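PDB 6XG7: thin, isoform D from Drosophila melanogaster, which is probably a RING-type ubiquitin ligase of muscle, represented here by its NHL-repeat beta-propeller, a domain linked to protein-protein binding. Local coordinates for residues Q23-K28 with I257-P262. Sequence-based numbering, arbitrary orientation.
Sequences QVYLRK and IQIFNP
Ile259 reaches from its strand to the foot of Tyr25, its CD1 methyl lying 3.8 Å from CB of the tyrosine and 4.0 Å from the backbone O of Tyr25. CD1 is anti to CA (chi2 176°), which extends the CG1 branch and projects its methyl toward Tyr25; the side chain also touches Phe248 of strand 247-251. A beta-branched residue suits a strand, and its apolar branch offers a methyl to this buried interface. The same methyl comes obliquely to the tyrosine ring, and CG of Lys28 approaches it at 4.4 Å, a looser touch. The join is therefore tight at one methyl and thin elsewhere, with just 114 Å² buried and the nearest alpha carbons, those of Tyr25 and Ile259, 7.6 Å apart. In the NHL beta-propeller, the short helix 21-26, ahead of the first propeller strand, packs on strand 256-260, the third strand of its antiparallel blade. Tyrosine suits the interface because its ring is buried between hydrocarbon and aromatic neighbours, edge-to-face with Phe248 and Tyr246, while its hydroxyl bonds to Asp242. Lysine suits its place because its methylenes can lie beside Ile259 while two successive bends (chi1 -62°, chi2 -66°) lead the amino group off to a salt bridge with the terminal carboxylate of Phe307 and a hydrogen bond to the carbonyl of Gly292. Leu26 and Arg27 are exposed; Leu26 still rests on Leu267, while the guanidinium arm of Arg27 extends away from the strand.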
loop_
_atom_site.group_PDB
_atom_site.type_symbol
_atom_site.label_atom_id
_atom_site.label_comp_id
_atom_site.label_asym_id
_atom_site.label_seq_id
_atom_site.Cartn_x
_atom_site.Cartn_y
_atom_site.Cartn_z
ATOM N N GLN A 23 17.357 14.452 6.517
ATOM C CA GLN A 23 17.413 15.717 5.784
ATOM C C GLN A 23 16.630 15.630 4.475
ATOM O O GLN A 23 15.907 16.561 4.105
ATOM C CB GLN A 23 18.867 16.097 5.510
ATOM N N VAL A 24 16.769 14.522 3.758
ATOM C CA VAL A 24 16.001 14.329 2.532
ATOM C C VAL A 24 14.504 14.420 2.810
ATOM O O VAL A 24 13.757 15.042 2.045
ATOM C CB VAL A 24 16.402 12.987 1.891
ATOM C CG1 VAL A 24 15.477 12.612 0.767
ATOM C CG2 VAL A 24 17.855 13.052 1.411
ATOM N N TYR A 25 14.044 13.823 3.916
ATOM C CA TYR A 25 12.615 13.832 4.223
ATOM C C TYR A 25 12.156 15.205 4.706
ATOM O O TYR A 25 11.056 15.643 4.366
ATOM C CB TYR A 25 12.256 12.728 5.232
ATOM C CG TYR A 25 12.584 11.327 4.722
ATOM C CD1 TYR A 25 12.488 11.005 3.366
ATOM C CD2 TYR A 25 13.006 10.322 5.594
ATOM C CE1 TYR A 25 12.806 9.731 2.895
ATOM C CE2 TYR A 25 13.323 9.055 5.131
ATOM C CZ TYR A 25 13.213 8.765 3.788
ATOM O OH TYR A 25 13.538 7.510 3.327
ATOM N N LEU A 26 12.988 15.921 5.472
ATOM C CA LEU A 26 12.585 17.251 5.923
ATOM C C LEU A 26 12.408 18.233 4.768
ATOM O O LEU A 26 11.648 19.201 4.906
ATOM C CB LEU A 26 13.569 17.781 6.957
ATOM C CG LEU A 26 13.440 17.112 8.330
ATOM C CD1 LEU A 26 14.615 17.466 9.231
ATOM C CD2 LEU A 26 12.131 17.497 8.994
ATOM N N ARG A 27 13.076 18.000 3.635
ATOM C CA ARG A 27 12.965 18.868 2.474
ATOM C C ARG A 27 11.715 18.623 1.635
ATOM O O ARG A 27 11.406 19.456 0.773
ATOM C CB ARG A 27 14.164 18.663 1.542
ATOM C CG ARG A 27 15.490 19.184 2.032
ATOM C CD ARG A 27 16.561 18.604 1.144
ATOM N NE ARG A 27 17.909 19.035 1.477
ATOM C CZ ARG A 27 18.998 18.485 0.950
ATOM N NH1 ARG A 27 18.878 17.488 0.076
ATOM N NH2 ARG A 27 20.199 18.927 1.286
ATOM N N LYS A 28 11.012 17.509 1.831
ATOM C CA LYS A 28 9.917 17.146 0.933
ATOM C C LYS A 28 8.807 18.186 0.929
ATOM O O LYS A 28 8.360 18.646 1.985
ATOM C CB LYS A 28 9.332 15.797 1.347
ATOM C CG LYS A 28 10.298 14.632 1.283
ATOM C CD LYS A 28 10.724 14.326 -0.144
ATOM C CE LYS A 28 11.648 13.103 -0.191
ATOM N NZ LYS A 28 12.387 13.007 -1.466
ATOM N N ILE A 257 0.623 13.843 3.215
ATOM C CA ILE A 257 1.540 12.768 3.587
ATOM C C ILE A 257 2.196 13.165 4.895
ATOM O O ILE A 257 2.587 14.325 5.070
ATOM C CB ILE A 257 2.615 12.571 2.499
ATOM C CG1 ILE A 257 1.973 12.159 1.168
ATOM C CG2 ILE A 257 3.674 11.593 2.948
ATOM C CD1 ILE A 257 1.090 10.988 1.219
ATOM N N GLN A 258 2.310 12.218 5.819
ATOM C CA GLN A 258 3.074 12.418 7.045
ATOM C C GLN A 258 4.205 11.401 7.112
ATOM O O GLN A 258 4.048 10.245 6.698
ATOM C CB GLN A 258 2.186 12.304 8.279
ATOM C CG GLN A 258 1.130 13.367 8.363
ATOM C CD GLN A 258 0.521 13.422 9.730
ATOM O OE1 GLN A 258 1.202 13.717 10.705
ATOM N NE2 GLN A 258 -0.767 13.125 9.824
ATOM N N ILE A 259 5.351 11.846 7.627
ATOM C CA ILE A 259 6.538 11.022 7.798
ATOM C C ILE A 259 6.855 10.975 9.280
ATOM O O ILE A 259 6.812 12.008 9.959
ATOM C CB ILE A 259 7.740 11.606 7.030
ATOM C CG1 ILE A 259 7.348 11.925 5.585
ATOM C CG2 ILE A 259 8.937 10.640 7.102
ATOM C CD1 ILE A 259 8.483 12.597 4.780
ATOM N N PHE A 260 7.202 9.781 9.768
ATOM C CA PHE A 260 7.534 9.544 11.165
ATOM C C PHE A 260 8.917 8.929 11.255
ATOM O O PHE A 260 9.312 8.138 10.388
ATOM C CB PHE A 260 6.505 8.595 11.799
ATOM C CG PHE A 260 5.129 9.173 11.806
ATOM C CD1 PHE A 260 4.319 9.067 10.687
ATOM C CD2 PHE A 260 4.673 9.890 12.901
ATOM C CE1 PHE A 260 3.074 9.645 10.664
ATOM C CE2 PHE A 260 3.430 10.482 12.882
ATOM C CZ PHE A 260 2.628 10.367 11.755
ATOM N N ASN A 261 9.649 9.306 12.302
ATOM C CA ASN A 261 10.888 8.635 12.631
ATOM C C ASN A 261 10.599 7.181 12.993
ATOM O O ASN A 261 9.457 6.829 13.288
ATOM C CB ASN A 261 11.537 9.336 13.814
ATOM C CG ASN A 261 11.862 10.776 13.510
ATOM O OD1 ASN A 261 12.647 11.059 12.604
ATOM N ND2 ASN A 261 11.252 11.699 14.252
ATOM N N PRO A 262 11.623 6.317 12.990
ATOM C CA PRO A 262 11.360 4.898 13.272
ATOM C C PRO A 262 10.721 4.656 14.626
ATOM O O PRO A 262 9.978 3.678 14.772
ATOM C CB PRO A 262 12.739 4.235 13.137
ATOM C CG PRO A 262 13.465 5.121 12.189
ATOM C CD PRO A 262 13.006 6.527 12.534
#